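Local coordinates for protein 7,8-dihydro-6-hydroxymethylpterin pyrophosphokinase-dihydropteroate synthase (Plasmodium falciparum, PDB 6JWS) that probably makes dihydropteroate for folate synthesis, its kinase part passing pyrophosphate from ATP to hydroxymethyldihydropterin and its TIM-barrel synthase part joining the activated pterin to 4-aminobenzoate, at residues 325-328 with 329-333; 345-348 with 349-353; 354-357 with 358-362. The protein carries 1 engineered substitution. All blocks are in the same frame, centred on the assembly; numbering follows the deposited sequence.

Contact 1: residues 325-328 with 329-333; sequences HRYS and ILLCL
Arg326 O takes two backbone N-H groups as helix 327-336 starts. Leu330 N reaches it at 3.3 Å in a nearly straight bond lying in the carbonyl plane, while Ile329 N, 3.1 Å from the same Arg326 O, comes in from above that plane with a bent N-H...O angle of 136°. Arg326 is thus the N-cap residue by position, and its carbonyl serves both a tight turn and the first full helical turn. One residue on, Leu331 N binds Tyr327 O at 2.8 Å, and a weak bond from Cys332 N to Ser328 O follows.

On this frame Tyr327 and Leu331 make the main side-chain pair, one helical turn apart. With CG anti to the backbone N (chi1 177°), the Tyr327 ring projects from the helix, its outer end near Leu331. Leu331 CB sits over one face, 4.3 Å from the Tyr327 ring centroid and 15° off the normal, a CH-pi contact displaced toward the rim. The two leucine methyls continue over the same face toward the hydroxyl end: CD2 is 3.9 Å from Tyr327 CE2, and CD1 is 3.5 Å from Tyr327 OH. That hydroxyl has its polar partner in Tyr353 OH of helix 349-364. On another side, Ile329 CD1 rests 3.8 Å from Arg326 CB and also borders the edge of the guanidinium, near its plane.

The Arg326 chain, extended from CG to NE, lies close to the bound ATP and makes a cation-pi contact with Tyr322; it has been seen to bind ATP in this protein. The chemistry is therefore divided: backbone bonds and apolar contacts fix the buried start of the helix, while the same N-cap residue places its guanidinium beside the nucleotide site of the kinase domain.

Contact 2: residues 345-348 with 349-353; sequences LNNT and IRCLY
Thr348 and Cys351 form the N-terminal cap of helix 349-364. Thr348 OG1 lies between its own backbone N and carbonyl carbon (chi1 74°), a rotamer that turns the oxygen back over the first turn, where it accepts Cys351 N at 3.3 Å in a fairly straight bond. Thr348 O begins the regular helical pattern by accepting Leu352 N at 3.0 Å.

Asn347 lays its amide against the same turn. The amide turns a flat face to the Cys351 methylene, with Cys351 CB almost straight above Asn347 CG at 3.5 Å and OD1 and ND2 about equally far from it. Asn347 OD1 meanwhile accepts Thr348 N at 2.9 Å, in the plane of the amide but far to the side of its C=O direction; this bond steadies the amide's rotation. Cys351 SG, anti to the carbonyl carbon, is turned back toward the cap and comes 3.6 Å from Thr348 OG1.

The leucines close the other side of the turn. Leu345 points its CD1 methyl at the helix, where it meets Ile349 CD1 and Leu352 CD1, each at 3.9 Å. Leu352 CD1 also rests 3.6 Å from Asn347 O, so this one branch touches both an apolar methyl and a backbone carbonyl.

The capped end packs against the preceding helix 327-336: Ile349 touches Leu333, Leu352 touches Leu330 and Tyr353 touches Leu331. Arg350 NE is held by Asn334 OD1, and Leu345 and Leu352 both lie against Thr324 of the loop leading into that helix.

Contact 3: residues 354-357 with 358-362; sequences NKYV and SRMKE
Tyr356 and Met360, one turn apart in the middle of helix 349-364, form an i to i+4 Met-aromatic pair near the protein surface. Their side chains run side by side and point the same way. Met360 CG makes the nearest touch, 3.8 Å from Tyr356 CE1, and approaches the ring obliquely. Met360 SD is farther off, 5.3 Å from the centroid of the Tyr356 ring and 54° from its normal; bends at chi2 (-77°) and chi3 carry the end of the methionine away from the tyrosine.

Beneath the pair the main chain is regular: Met360 N binds Tyr356 O at 3.0 Å, and Arg359 N binds Lys355 O at 2.9 Å. Ser358 N likewise donates to Asn354 O, where Ser358 OG adds a weak second bond at 3.3 Å, its hydroxyl folded back along the helix.

Arg359 curls over the preceding turn, its CD 3.4 Å from Lys355 O, with Lys355 CB over the rim of one guanidinium face. The two like charges stay apart, Lys355 NZ being 5.3 Å from Arg359 NH1.

Tyr356 also meets the Tyr327 ring, and Val357 packs on Tyr327 and Ile368. The chemistry is thus divided: aromatic and aliphatic groups meet helix 327-336 and the loop at Ile366 and Ile368, while the cationic chains of Lys355 and Arg359 run together apart from them, Arg359 exposed.

Overall arrangement
All three contacts belong to one helical pair of the kinase domain: contact 1 starts helix 327-336, contact 2 caps helix 349-364, and contact 3 continues along the latter. Their centres lie 11 to 13 Å apart. Contacts 1 and 2 are joined by a probable hydrogen bond, Tyr327 OH to Tyr353 OH at 2.7 Å, and contacts 1 and 3 by packing of Tyr327 CB on Tyr356 CE1 at 3.6 Å. Tyr327 thus bridges both. Contact 1 lies closer to the nucleotide than contact 2: the Arg326 side chain is about 4 Å from bound ATP, that of Leu345 about 13 Å. In contact 3 the Tyr356 side chain is about 6 Å from that of Arg326.

Contact 1: residues 325-328 with 329-333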
loop_
_atom_site.group_PDB
_atom_site.type_symbol
_atom_site.label_atom_id
_atom_site.label_comp_id
_atom_site.label_asym_id
_atom_site.label_seq_id
_atom_site.Cartn_x
_atom_site.Cartn_y
_atom_site.Cartn_z
ATOM N N HIS B 325 -18.104 -32.697 7.562
ATOM C CA HIS B 325 -19.190 -32.066 6.833
ATOM C C HIS B 325 -19.195 -30.559 7.098
ATOM O O HIS B 325 -19.496 -29.775 6.204
ATOM C CB HIS B 325 -20.504 -32.802 7.138
ATOM C CG HIS B 325 -21.599 -32.523 6.161
ATOM N ND1 HIS B 325 -22.486 -31.456 6.316
ATOM C CD2 HIS B 325 -21.963 -33.162 5.025
ATOM C CE1 HIS B 325 -23.345 -31.452 5.315
ATOM N NE2 HIS B 325 -23.043 -32.490 4.507
ATOM N N ARG B 326 -18.865 -30.157 8.331
ATOM C CA ARG B 326 -18.839 -28.749 8.695
ATOM C C ARG B 326 -17.451 -28.161 8.454
ATOM O O ARG B 326 -16.468 -28.583 9.064
ATOM C CB ARG B 326 -19.184 -28.566 10.174
ATOM C CG ARG B 326 -20.662 -28.698 10.478
ATOM C CD ARG B 326 -21.084 -27.866 11.664
ATOM N NE ARG B 326 -22.496 -28.152 11.863
ATOM C CZ ARG B 326 -22.985 -28.943 12.811
ATOM N NH1 ARG B 326 -22.178 -29.530 13.681
ATOM N NH2 ARG B 326 -24.291 -29.130 12.891
ATOM N N TYR B 327 -17.390 -27.143 7.598
ATOM C CA TYR B 327 -16.167 -26.386 7.387
ATOM C C TYR B 327 -15.585 -25.904 8.720
ATOM O O TYR B 327 -14.386 -26.048 8.953
ATOM C CB TYR B 327 -16.414 -25.171 6.488
ATOM C CG TYR B 327 -15.183 -24.318 6.303
ATOM C CD1 TYR B 327 -14.078 -24.808 5.626
ATOM C CD2 TYR B 327 -15.108 -23.041 6.828
ATOM C CE1 TYR B 327 -12.941 -24.039 5.444
ATOM C CE2 TYR B 327 -13.977 -22.259 6.652
ATOM C CZ TYR B 327 -12.889 -22.757 5.961
ATOM O OH TYR B 327 -11.771 -21.991 5.790
ATOM N N SER B 328 -16.448 -25.373 9.599
ATOM C CA SER B 328 -16.004 -24.758 10.838
ATOM C C SER B 328 -15.239 -25.763 11.698
ATOM O O SER B 328 -14.339 -25.375 12.423
ATOM C CB SER B 328 -17.134 -24.108 11.589
ATOM O OG SER B 328 -18.061 -25.096 12.012
ATOM N N ILE B 329 -15.548 -27.055 11.580
ATOM C CA ILE B 329 -14.807 -28.045 12.350
ATOM C C ILE B 329 -13.469 -28.313 11.675
ATOM O O ILE B 329 -12.436 -28.300 12.338
ATOM C CB ILE B 329 -15.618 -29.338 12.575
ATOM C CG1 ILE B 329 -16.879 -29.082 13.407
ATOM C CG2 ILE B 329 -14.769 -30.447 13.166
ATOM C CD1 ILE B 329 -17.883 -30.230 13.319
ATOM N N LEU B 330 -13.479 -28.571 10.367
ATOM C CA LEU B 330 -12.230 -28.825 9.663
ATOM C C LEU B 330 -11.253 -27.659 9.876
ATOM O O LEU B 330 -10.064 -27.870 10.092
ATOM C CB LEU B 330 -12.518 -29.051 8.172
ATOM C CG LEU B 330 -13.052 -30.433 7.796
ATOM C CD1 LEU B 330 -13.340 -30.534 6.304
ATOM C CD2 LEU B 330 -12.072 -31.524 8.200
ATOM N N LEU B 331 -11.771 -26.430 9.812
ATOM C CA LEU B 331 -11.022 -25.198 10.002
ATOM C C LEU B 331 -10.246 -25.220 11.338
ATOM O O LEU B 331 -9.035 -24.984 11.349
ATOM C CB LEU B 331 -12.035 -24.045 9.903
ATOM C CG LEU B 331 -11.542 -22.611 10.154
ATOM C CD1 LEU B 331 -10.585 -22.126 9.057
ATOM C CD2 LEU B 331 -12.738 -21.668 10.251
ATOM N N CYS B 332 -10.934 -25.548 12.450
ATOM C CA CYS B 332 -10.342 -25.644 13.784
ATOM C C CYS B 332 -9.355 -26.805 13.899
ATOM O O CYS B 332 -8.277 -26.625 14.444
ATOM C CB CYS B 332 -11.412 -25.825 14.852
ATOM S SG CYS B 332 -12.381 -24.328 15.143
ATOM N N LEU B 333 -9.726 -28.003 13.434
ATOM C CA LEU B 333 -8.851 -29.169 13.514
ATOM C C LEU B 333 -7.574 -28.927 12.710
ATOM O O LEU B 333 -6.518 -29.462 13.059
ATOM C CB LEU B 333 -9.571 -30.410 12.969
ATOM C CG LEU B 333 -10.829 -30.877 13.721
ATOM C CD1 LEU B 333 -11.488 -32.065 13.015
ATOM C CD2 LEU B 333 -10.513 -31.256 15.158
#

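Contact 2: residues 345-348 with 349-353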
loop_
_atom_site.group_PDB
_atom_site.type_symbol
_atom_site.label_atom_id
_atom_site.label_comp_id
_atom_site.label_asym_id
_atom_site.label_seq_id
_atom_site.Cartn_x
_atom_site.Cartn_y
_atom_site.Cartn_z
ATOM N N LEU B 345 -11.689 -41.473 7.876
ATOM C CA LEU B 345 -11.468 -40.320 7.014
ATOM C C LEU B 345 -10.724 -40.751 5.757
ATOM O O LEU B 345 -9.877 -41.644 5.810
ATOM C CB LEU B 345 -10.714 -39.228 7.782
ATOM C CG LEU B 345 -11.471 -38.626 8.968
ATOM C CD1 LEU B 345 -10.748 -37.407 9.507
ATOM C CD2 LEU B 345 -12.895 -38.255 8.584
ATOM N N ASN B 346 -11.057 -40.097 4.637
ATOM C CA ASN B 346 -10.452 -40.402 3.348
ATOM C C ASN B 346 -9.007 -39.907 3.298
ATOM O O ASN B 346 -8.198 -40.429 2.534
ATOM C CB ASN B 346 -11.238 -39.782 2.189
ATOM C CG ASN B 346 -12.473 -40.573 1.811
ATOM O OD1 ASN B 346 -12.558 -41.775 2.075
ATOM N ND2 ASN B 346 -13.430 -39.905 1.183
ATOM N N ASN B 347 -8.706 -38.874 4.093
ATOM C CA ASN B 347 -7.406 -38.240 4.051
ATOM C C ASN B 347 -7.140 -37.520 5.370
ATOM O O ASN B 347 -7.996 -37.466 6.252
ATOM C CB ASN B 347 -7.329 -37.243 2.893
ATOM C CG ASN B 347 -6.001 -37.278 2.157
ATOM O OD1 ASN B 347 -4.924 -37.447 2.758
ATOM N ND2 ASN B 347 -6.077 -37.111 0.843
ATOM N N THR B 348 -5.940 -36.941 5.467
ATOM C CA THR B 348 -5.567 -36.116 6.602
ATOM C C THR B 348 -6.493 -34.904 6.700
ATOM O O THR B 348 -7.094 -34.467 5.715
ATOM C CB THR B 348 -4.085 -35.727 6.546
ATOM O OG1 THR B 348 -3.972 -34.743 5.522
ATOM C CG2 THR B 348 -3.162 -36.898 6.268
ATOM N N ILE B 349 -6.606 -34.396 7.929
ATOM C CA ILE B 349 -7.316 -33.172 8.242
ATOM C C ILE B 349 -6.927 -32.069 7.257
ATOM O O ILE B 349 -7.800 -31.430 6.684
ATOM C CB ILE B 349 -7.067 -32.757 9.709
ATOM C CG1 ILE B 349 -7.630 -33.776 10.709
ATOM C CG2 ILE B 349 -7.641 -31.365 9.937
ATOM C CD1 ILE B 349 -9.121 -34.066 10.526
ATOM N N ARG B 350 -5.621 -31.847 7.060
ATOM C CA ARG B 350 -5.168 -30.773 6.191
ATOM C C ARG B 350 -5.705 -30.976 4.771
ATOM O O ARG B 350 -6.201 -30.027 4.171
ATOM C CB ARG B 350 -3.643 -30.582 6.238
ATOM C CG ARG B 350 -3.137 -29.470 5.323
ATOM C CD ARG B 350 -2.059 -28.532 5.865
ATOM N NE ARG B 350 -2.456 -27.691 6.998
ATOM C CZ ARG B 350 -1.610 -27.207 7.918
ATOM N NH1 ARG B 350 -0.314 -27.480 7.830
ATOM N NH2 ARG B 350 -2.064 -26.468 8.929
ATOM N N CYS B 351 -5.616 -32.207 4.239
ATOM C CA CYS B 351 -6.044 -32.451 2.869
ATOM C C CYS B 351 -7.550 -32.246 2.719
ATOM O O CYS B 351 -7.965 -31.644 1.730
ATOM C CB CYS B 351 -5.608 -33.819 2.354
ATOM S SG CYS B 351 -3.834 -33.903 1.976
ATOM N N LEU B 352 -8.343 -32.696 3.710
ATOM C CA LEU B 352 -9.793 -32.505 3.732
ATOM C C LEU B 352 -10.110 -31.017 3.834
ATOM O O LEU B 352 -11.019 -30.517 3.170
ATOM C CB LEU B 352 -10.438 -33.261 4.907
ATOM C CG LEU B 352 -10.444 -34.794 4.828
ATOM C CD1 LEU B 352 -10.969 -35.423 6.107
ATOM C CD2 LEU B 352 -11.258 -35.303 3.634
ATOM N N TYR B 353 -9.360 -30.306 4.690
ATOM C CA TYR B 353 -9.569 -28.875 4.788
ATOM C C TYR B 353 -9.344 -28.212 3.424
ATOM O O TYR B 353 -10.190 -27.434 2.986
ATOM C CB TYR B 353 -8.735 -28.251 5.911
ATOM C CG TYR B 353 -8.807 -26.745 5.892
ATOM C CD1 TYR B 353 -9.856 -26.088 6.507
ATOM C CD2 TYR B 353 -7.869 -25.988 5.199
ATOM C CE1 TYR B 353 -9.969 -24.711 6.463
ATOM C CE2 TYR B 353 -7.953 -24.606 5.156
ATOM C CZ TYR B 353 -9.016 -23.976 5.779
ATOM O OH TYR B 353 -9.139 -22.624 5.735
#

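Contact 3: residues 354-357 with 358-362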
loop_
_atom_site.group_PDB
_atom_site.type_symbol
_atom_site.label_atom_id
_atom_site.label_comp_id
_atom_site.label_asym_id
_atom_site.label_seq_id
_atom_site.Cartn_x
_atom_site.Cartn_y
_atom_site.Cartn_z
ATOM N N ASN B 354 -8.199 -28.489 2.773
ATOM C CA ASN B 354 -7.825 -27.832 1.522
ATOM C C ASN B 354 -8.846 -28.152 0.428
ATOM O O ASN B 354 -9.148 -27.315 -0.410
ATOM C CB ASN B 354 -6.433 -28.239 1.016
ATOM C CG ASN B 354 -5.276 -27.669 1.814
ATOM O OD1 ASN B 354 -5.418 -26.648 2.484
ATOM N ND2 ASN B 354 -4.117 -28.311 1.747
ATOM N N LYS B 355 -9.372 -29.381 0.438
ATOM C CA LYS B 355 -10.277 -29.824 -0.606
ATOM C C LYS B 355 -11.609 -29.104 -0.455
ATOM O O LYS B 355 -12.226 -28.732 -1.450
ATOM C CB LYS B 355 -10.420 -31.350 -0.600
ATOM C CG LYS B 355 -9.431 -32.082 -1.505
ATOM C CD LYS B 355 -8.911 -33.409 -0.966
ATOM C CE LYS B 355 -9.719 -34.622 -1.395
ATOM N NZ LYS B 355 -9.412 -35.822 -0.571
ATOM N N TYR B 356 -12.020 -28.879 0.796
ATOM C CA TYR B 356 -13.256 -28.173 1.063
ATOM C C TYR B 356 -13.164 -26.742 0.525
ATOM O O TYR B 356 -14.103 -26.244 -0.085
ATOM C CB TYR B 356 -13.538 -28.210 2.565
ATOM C CG TYR B 356 -14.968 -27.932 2.938
ATOM C CD1 TYR B 356 -15.508 -26.661 2.818
ATOM C CD2 TYR B 356 -15.779 -28.949 3.426
ATOM C CE1 TYR B 356 -16.836 -26.416 3.132
ATOM C CE2 TYR B 356 -17.109 -28.719 3.757
ATOM C CZ TYR B 356 -17.634 -27.449 3.603
ATOM O OH TYR B 356 -18.930 -27.220 3.961
ATOM N N VAL B 357 -12.021 -26.085 0.779
ATOM C CA VAL B 357 -11.814 -24.709 0.367
ATOM C C VAL B 357 -11.868 -24.638 -1.157
ATOM O O VAL B 357 -12.549 -23.779 -1.714
ATOM C CB VAL B 357 -10.486 -24.124 0.901
ATOM C CG1 VAL B 357 -10.174 -22.764 0.271
ATOM C CG2 VAL B 357 -10.472 -24.031 2.421
ATOM N N SER B 358 -11.127 -25.528 -1.820
ATOM C CA SER B 358 -10.973 -25.393 -3.257
ATOM C C SER B 358 -12.244 -25.833 -3.993
ATOM O O SER B 358 -12.601 -25.248 -5.012
ATOM C CB SER B 358 -9.717 -26.047 -3.757
ATOM O OG SER B 358 -9.813 -27.442 -3.640
ATOM N N ARG B 359 -12.985 -26.784 -3.423
ATOM C CA ARG B 359 -14.265 -27.152 -4.002
ATOM C C ARG B 359 -15.313 -26.055 -3.807
ATOM O O ARG B 359 -16.148 -25.868 -4.682
ATOM C CB ARG B 359 -14.708 -28.534 -3.520
ATOM C CG ARG B 359 -14.262 -29.640 -4.460
ATOM C CD ARG B 359 -13.623 -30.833 -3.802
ATOM N NE ARG B 359 -14.478 -31.418 -2.791
ATOM C CZ ARG B 359 -14.415 -32.691 -2.396
ATOM N NH1 ARG B 359 -13.543 -33.521 -2.949
ATOM N NH2 ARG B 359 -15.226 -33.127 -1.447
ATOM N N MET B 360 -15.298 -25.331 -2.677
ATOM C CA MET B 360 -16.237 -24.221 -2.560
ATOM C C MET B 360 -15.937 -23.173 -3.637
ATOM O O MET B 360 -16.855 -22.583 -4.203
ATOM C CB MET B 360 -16.232 -23.557 -1.177
ATOM C CG MET B 360 -16.904 -24.389 -0.097
ATOM S SD MET B 360 -18.735 -24.397 -0.105
ATOM C CE MET B 360 -19.078 -22.818 -0.863
ATOM N N LYS B 361 -14.649 -22.969 -3.926
ATOM C CA LYS B 361 -14.227 -22.071 -4.985
ATOM C C LYS B 361 -14.716 -22.574 -6.347
ATOM O O LYS B 361 -15.420 -21.849 -7.040
ATOM C CB LYS B 361 -12.708 -21.875 -4.964
ATOM C CG LYS B 361 -12.179 -20.793 -5.895
ATOM C CD LYS B 361 -12.920 -19.481 -5.744
ATOM C CE LYS B 361 -12.228 -18.324 -6.437
ATOM N NZ LYS B 361 -13.066 -17.102 -6.412
ATOM N N GLU B 362 -14.337 -23.804 -6.716
ATOM C CA GLU B 362 -14.526 -24.343 -8.054
ATOM C C GLU B 362 -16.005 -24.575 -8.351
ATOM O O GLU B 362 -16.456 -24.296 -9.456
ATOM C CB GLU B 362 -13.765 -25.660 -8.230
ATOM C CG GLU B 362 -12.255 -25.498 -8.270
ATOM C CD GLU B 362 -11.426 -26.698 -7.826
ATOM O OE1 GLU B 362 -12.010 -27.682 -7.294
ATOM O OE2 GLU B 362 -10.181 -26.645 -8.000
#